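Local coordinates for protein putative alpha-galactosidase (Bacteroides fragilis, PDB 4NZJ) that probably hydrolyses terminal, non-reducing alpha-D-galactose residues from alpha-D-galactosides, as a glycoside hydrolase of family 27, at residues A[184-188]-A[196-200]; A[10-16]-A[33-38]. All coordinates share one frame; numbering follows the deposited sequence.

Interaction 1. Residues A[184-188]-A[196-200]; sequences YSDAA and CGSYG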
loop_
_atom_site.group_PDB
_atom_site.type_symbol
_atom_site.label_atom_id
_atom_site.label_comp_id
_atom_site.label_asym_id
_atom_site.label_seq_id
_atom_site.Cartn_x
_atom_site.Cartn_y
_atom_site.Cartn_z
ATOM N N TYR A 184 -12.479 9.953 2.918
ATOM C CA TYR A 184 -12.664 9.469 4.269
ATOM C C TYR A 184 -14.084 9.726 4.740
ATOM O O TYR A 184 -14.630 10.812 4.540
ATOM C CB TYR A 184 -11.676 10.191 5.191
ATOM C CG TYR A 184 -11.902 9.973 6.669
ATOM C CD1 TYR A 184 -12.830 10.727 7.364
ATOM C CD2 TYR A 184 -11.188 9.004 7.372
ATOM C CE1 TYR A 184 -13.049 10.530 8.715
ATOM C CE2 TYR A 184 -11.401 8.795 8.726
ATOM C CZ TYR A 184 -12.333 9.565 9.394
ATOM O OH TYR A 184 -12.565 9.382 10.741
ATOM N N SER A 185 -14.680 8.737 5.393
ATOM C CA SER A 185 -15.887 8.973 6.167
ATOM C C SER A 185 -15.905 8.029 7.363
ATOM O O SER A 185 -14.887 7.406 7.691
ATOM C CB SER A 185 -17.139 8.819 5.314
ATOM O OG SER A 185 -18.281 9.275 6.029
ATOM N N ASP A 186 -17.046 7.952 8.034
ATOM C CA ASP A 186 -17.155 7.236 9.298
ATOM C C ASP A 186 -18.550 6.629 9.381
ATOM O O ASP A 186 -19.529 7.251 8.936
ATOM C CB ASP A 186 -16.925 8.234 10.436
ATOM C CG ASP A 186 -16.770 7.581 11.788
ATOM O OD1 ASP A 186 -17.784 7.105 12.338
ATOM O OD2 ASP A 186 -15.634 7.587 12.317
ATOM N N ALA A 187 -18.634 5.440 9.975
ATOM C CA ALA A 187 -19.896 4.704 10.121
ATOM C C ALA A 187 -20.718 5.187 11.315
ATOM O O ALA A 187 -21.181 4.390 12.143
ATOM C CB ALA A 187 -19.617 3.216 10.239
ATOM N N ALA A 188 -20.903 6.498 11.384
ATOM C CA ALA A 188 -21.662 7.133 12.448
ATOM C C ALA A 188 -22.134 8.490 11.937
ATOM O O ALA A 188 -21.845 8.875 10.798
ATOM C CB ALA A 188 -20.793 7.298 13.689
ATOM N N CYS A 196 -19.126 15.636 9.579
ATOM C CA CYS A 196 -20.252 14.770 9.224
ATOM C C CYS A 196 -19.801 13.398 8.714
ATOM O O CYS A 196 -18.936 13.310 7.846
ATOM C CB CYS A 196 -21.128 15.440 8.173
ATOM S SG CYS A 196 -22.746 14.652 8.050
ATOM N N GLY A 197 -20.397 12.339 9.267
ATOM C CA GLY A 197 -20.180 10.970 8.783
ATOM C C GLY A 197 -21.352 10.469 7.941
ATOM O O GLY A 197 -22.282 11.223 7.656
ATOM N N SER A 198 -21.326 9.185 7.589
ATOM C CA SER A 198 -22.231 8.628 6.574
ATOM C C SER A 198 -23.327 7.688 7.089
ATOM O O SER A 198 -24.128 7.189 6.294
ATOM C CB SER A 198 -21.416 7.870 5.526
ATOM O OG SER A 198 -20.583 8.744 4.786
ATOM N N TYR A 199 -23.379 7.424 8.390
ATOM C CA TYR A 199 -24.371 6.478 8.897
ATOM C C TYR A 199 -25.799 6.893 8.525
ATOM O O TYR A 199 -26.226 8.009 8.815
ATOM C CB TYR A 199 -24.242 6.312 10.408
ATOM C CG TYR A 199 -25.248 5.341 10.976
ATOM C CD1 TYR A 199 -25.238 4.010 10.589
ATOM C CD2 TYR A 199 -26.206 5.752 11.891
ATOM C CE1 TYR A 199 -26.153 3.109 11.095
ATOM C CE2 TYR A 199 -27.130 4.857 12.405
ATOM C CZ TYR A 199 -27.095 3.537 12.001
ATOM O OH TYR A 199 -28.005 2.640 12.504
ATOM N N GLY A 200 -26.523 5.980 7.879
ATOM C CA GLY A 200 -27.896 6.226 7.438
ATOM C C GLY A 200 -28.018 6.880 6.068
ATOM O O GLY A 200 -29.120 7.006 5.539
#

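Interaction 2. Residues A[10-16]-A[33-38]; sequences EGKPRIN and IPTSGQ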
loop_
_atom_site.group_PDB
_atom_site.type_symbol
_atom_site.label_atom_id
_atom_site.label_comp_id
_atom_site.label_asym_id
_atom_site.label_seq_id
_atom_site.Cartn_x
_atom_site.Cartn_y
_atom_site.Cartn_z
ATOM N N GLU A 10 17.610 7.080 -13.840
ATOM C CA GLU A 10 18.807 6.847 -14.647
ATOM C C GLU A 10 18.841 5.423 -15.177
ATOM O O GLU A 10 18.220 4.523 -14.617
ATOM C CB GLU A 10 20.077 7.172 -13.856
ATOM C CG GLU A 10 20.376 6.232 -12.703
ATOM C CD GLU A 10 21.766 6.439 -12.117
ATOM O OE1 GLU A 10 22.729 6.643 -12.888
ATOM O OE2 GLU A 10 21.897 6.385 -10.876
ATOM N N GLY A 11 19.574 5.236 -16.272
ATOM C CA GLY A 11 19.742 3.923 -16.872
ATOM C C GLY A 11 18.644 3.557 -17.848
ATOM O O GLY A 11 17.755 4.363 -18.153
ATOM N N LYS A 12 18.720 2.329 -18.346
ATOM C CA LYS A 12 17.724 1.799 -19.262
ATOM C C LYS A 12 16.402 1.607 -18.523
ATOM O O LYS A 12 16.386 1.541 -17.289
ATOM C CB LYS A 12 18.200 0.478 -19.878
ATOM C CG LYS A 12 18.311 -0.694 -18.911
ATOM C CD LYS A 12 18.760 -1.960 -19.630
ATOM C CE LYS A 12 17.611 -2.621 -20.383
ATOM N NZ LYS A 12 18.096 -3.578 -21.415
ATOM N N PRO A 13 15.289 1.513 -19.269
ATOM C CA PRO A 13 13.997 1.401 -18.597
ATOM C C PRO A 13 13.896 0.137 -17.760
ATOM O O PRO A 13 14.507 -0.878 -18.095
ATOM C CB PRO A 13 12.991 1.348 -19.754
ATOM C CG PRO A 13 13.720 1.874 -20.936
ATOM C CD PRO A 13 15.142 1.462 -20.732
ATOM N N ARG A 14 13.152 0.220 -16.665
ATOM C CA ARG A 14 12.824 -0.940 -15.847
ATOM C C ARG A 14 11.356 -0.791 -15.474
ATOM O O ARG A 14 11.002 0.088 -14.689
ATOM C CB ARG A 14 13.722 -1.008 -14.596
ATOM C CG ARG A 14 15.206 -0.859 -14.921
ATOM C CD ARG A 14 16.129 -0.906 -13.714
ATOM N NE ARG A 14 16.085 0.280 -12.853
ATOM C CZ ARG A 14 16.572 1.487 -13.154
ATOM N NH1 ARG A 14 17.124 1.744 -14.336
ATOM N NH2 ARG A 14 16.481 2.466 -12.259
ATOM N N ILE A 15 10.500 -1.617 -16.074
ATOM C CA ILE A 15 9.075 -1.603 -15.745
ATOM C C ILE A 15 8.898 -2.319 -14.411
ATOM O O ILE A 15 9.251 -3.495 -14.273
ATOM C CB ILE A 15 8.208 -2.271 -16.830
ATOM C CG1 ILE A 15 8.310 -1.481 -18.139
ATOM C CG2 ILE A 15 6.753 -2.368 -16.377
ATOM C CD1 ILE A 15 7.706 -2.179 -19.343
ATOM N N ASN A 16 8.368 -1.589 -13.438
ATOM C CA ASN A 16 8.283 -2.064 -12.062
ATOM C C ASN A 16 6.918 -2.656 -11.721
ATOM O O ASN A 16 5.975 -2.578 -12.515
ATOM C CB ASN A 16 8.633 -0.917 -11.103
ATOM C CG ASN A 16 10.038 -0.379 -11.326
ATOM O OD1 ASN A 16 10.991 -1.149 -11.452
ATOM N ND2 ASN A 16 10.177 0.946 -11.373
ATOM N N ILE A 33 2.015 3.054 -15.840
ATOM C CA ILE A 33 3.006 1.985 -15.845
ATOM C C ILE A 33 4.248 2.466 -15.090
ATOM O O ILE A 33 5.001 3.284 -15.612
ATOM C CB ILE A 33 3.387 1.573 -17.275
ATOM C CG1 ILE A 33 2.142 1.116 -18.051
ATOM C CG2 ILE A 33 4.448 0.474 -17.242
ATOM C CD1 ILE A 33 2.333 1.115 -19.553
ATOM N N PRO A 34 4.465 1.975 -13.853
ATOM C CA PRO A 34 5.585 2.508 -13.084
ATOM C C PRO A 34 6.900 2.074 -13.706
ATOM O O PRO A 34 7.152 0.879 -13.847
ATOM C CB PRO A 34 5.391 1.887 -11.688
ATOM C CG PRO A 34 4.032 1.257 -11.701
ATOM C CD PRO A 34 3.817 0.867 -13.131
ATOM N N THR A 35 7.718 3.044 -14.100
ATOM C CA THR A 35 8.893 2.762 -14.920
ATOM C C THR A 35 10.109 3.576 -14.490
ATOM O O THR A 35 10.113 4.805 -14.587
ATOM C CB THR A 35 8.607 3.043 -16.413
ATOM O OG1 THR A 35 7.314 2.536 -16.761
ATOM C CG2 THR A 35 9.643 2.390 -17.292
ATOM N N SER A 36 11.143 2.885 -14.016
ATOM C CA SER A 36 12.409 3.534 -13.714
ATOM C C SER A 36 13.197 3.732 -15.002
ATOM O O SER A 36 12.961 3.042 -15.994
ATOM C CB SER A 36 13.218 2.700 -12.720
ATOM O OG SER A 36 12.517 2.536 -11.506
ATOM N N GLY A 37 14.130 4.680 -14.992
ATOM C CA GLY A 37 15.026 4.886 -16.126
ATOM C C GLY A 37 15.104 6.335 -16.543
ATOM O O GLY A 37 14.244 7.146 -16.187
ATOM N N GLN A 38 16.132 6.672 -17.315
ATOM C CA GLN A 38 16.298 8.057 -17.732
ATOM C C GLN A 38 15.150 8.471 -18.654
ATOM O O GLN A 38 14.600 7.649 -19.388
ATOM C CB GLN A 38 17.668 8.295 -18.380
ATOM C CG GLN A 38 17.754 8.013 -19.869
ATOM C CD GLN A 38 19.006 8.609 -20.485
ATOM O OE1 GLN A 38 20.070 8.604 -19.870
ATOM N NE2 GLN A 38 18.882 9.128 -21.702
HETATM O O HOH W 1 20.964 7.633 -17.169
#

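Interaction 1. Residues A[184-188]-A[196-200]
Where strand 180-186 of the catalytic beta/alpha barrel runs out, Ser-185, Asp-186 and Ala-188 are bonded to Ser-198 and Tyr-199 of the loop that follows. The strand ends at Asp-186, the chain makes an inverse gamma turn centred on Ala-187, and residues 196-200 return beside it before helix 202-212. Two backbone bonds hold the return. Ser-198 N points almost straight at Asp-186 O, 3.0 Å away and with an N-H...O angle of 174°. One residue further on, Tyr-199 N reaches Ala-188 O over 3.2 Å, but it comes from above the carbonyl plane. The same Ala-188 O takes a CA-H...O contact from Gly-197 CA at 3.3 Å; Gly-197, having no side chain, brings its CA close to this oxygen.

The one side-chain bond is between hydroxyls: Ser-185 OG donates to Ser-198 OG at 2.7 Å. With chi1 at -170°, Ser-185 swings its OG away from its own backbone N and out to the returning chain. Ser-198 OG is also hydrogen-bonded to Asp-205 OD2 of helix 202-212, which makes a relay from strand to loop to helix. Tyr-199 touches mainly through its root, CB lying 3.4 Å from Ala-188 CA, while its ring goes on to a cation-pi contact with Arg-234.

Polar backbone and hydroxyl groups thus do most of the joining, and the buried serine pair, ending on a carboxylate, is probably polarised toward Asp-205.

Interaction 2. Residues A[10-16]-A[33-38]
Strand 14-15 pairs antiparallel with the end of strand 28-36, Arg-14 and Ser-36 forming a hydrogen-bonded pair and Ile-15 and Thr-35 the non-hydrogen-bonded pair beside it. Arg-14 N to Ser-36 O and Ser-36 N to Arg-14 O are both 2.9 Å, and Asn-16 N continues the pattern to Pro-34 O at 2.8 Å. Beyond the strands, Gln-38 N still bonds to Gly-11 O. Gly-37, without a side chain, passes close to Pro-13 and Gly-11, with Gly-37 CA 3.4 Å from Gly-11 O.

Arg-14 and Ser-36 share one face of the sheet. The guanidinium lies flat over the serine methylene, Ser-36 CB standing 3.1 Å above its plane and displaced toward the rim, with NH2 the nearest atom. A bend at chi3 (-72°) folds the arginine back along its own segment, where NH1 meets Glu-10 O in the guanidinium plane at 3.0 Å; NH2 bonds to Lys-7 O, so two backbone carbonyls fix the rotation of the group. Ser-36 OG is turned from the arginine to Asn-16, whose ND2 donates to it in the amide plane at 2.8 Å. Asn-16 ND2 also donates to Asp-133 O. On the opposite face Ile-15 and Thr-35 run alongside each other, Ile-15 CG1 by Thr-35 CG2, and Ile-15 CG2 meets Ile-33 CG2 at 3.8 Å. At the end of the contact beyond the strands, Gly-11 N donates to one water, which in turn donates to Gln-38 OE1.

Strand 14-15 is an edge strand of a four-stranded antiparallel sheet in the Ig-like domain; the face bearing Ile-15 and Thr-35 packs on Ala-77 of strand 69-79, part of the second sheet, and Ile-15 also touches Lys-86 of strand 82-92.

In the fold
Both contacts bring a chain back to a strand mainly through backbone bonds. Interaction 1 closes a short loop on a strand of the parallel catalytic barrel and is buried almost throughout; interaction 2 pairs two strands at the margin of the N-terminal Ig-like domain and is only partly buried. Their centres lie about 41 Å apart, on opposite sides of the centre of the chain, and they hold no element in common. Interaction 1 buries less surface and has little apolar content, whereas interaction 2 combines regular antiparallel pairing with a polar cluster of Arg-14, Ser-36 and Asn-16 on one side and a more apolar face, bearing Ile-15 and Thr-35, turned to the second sheet of its domain.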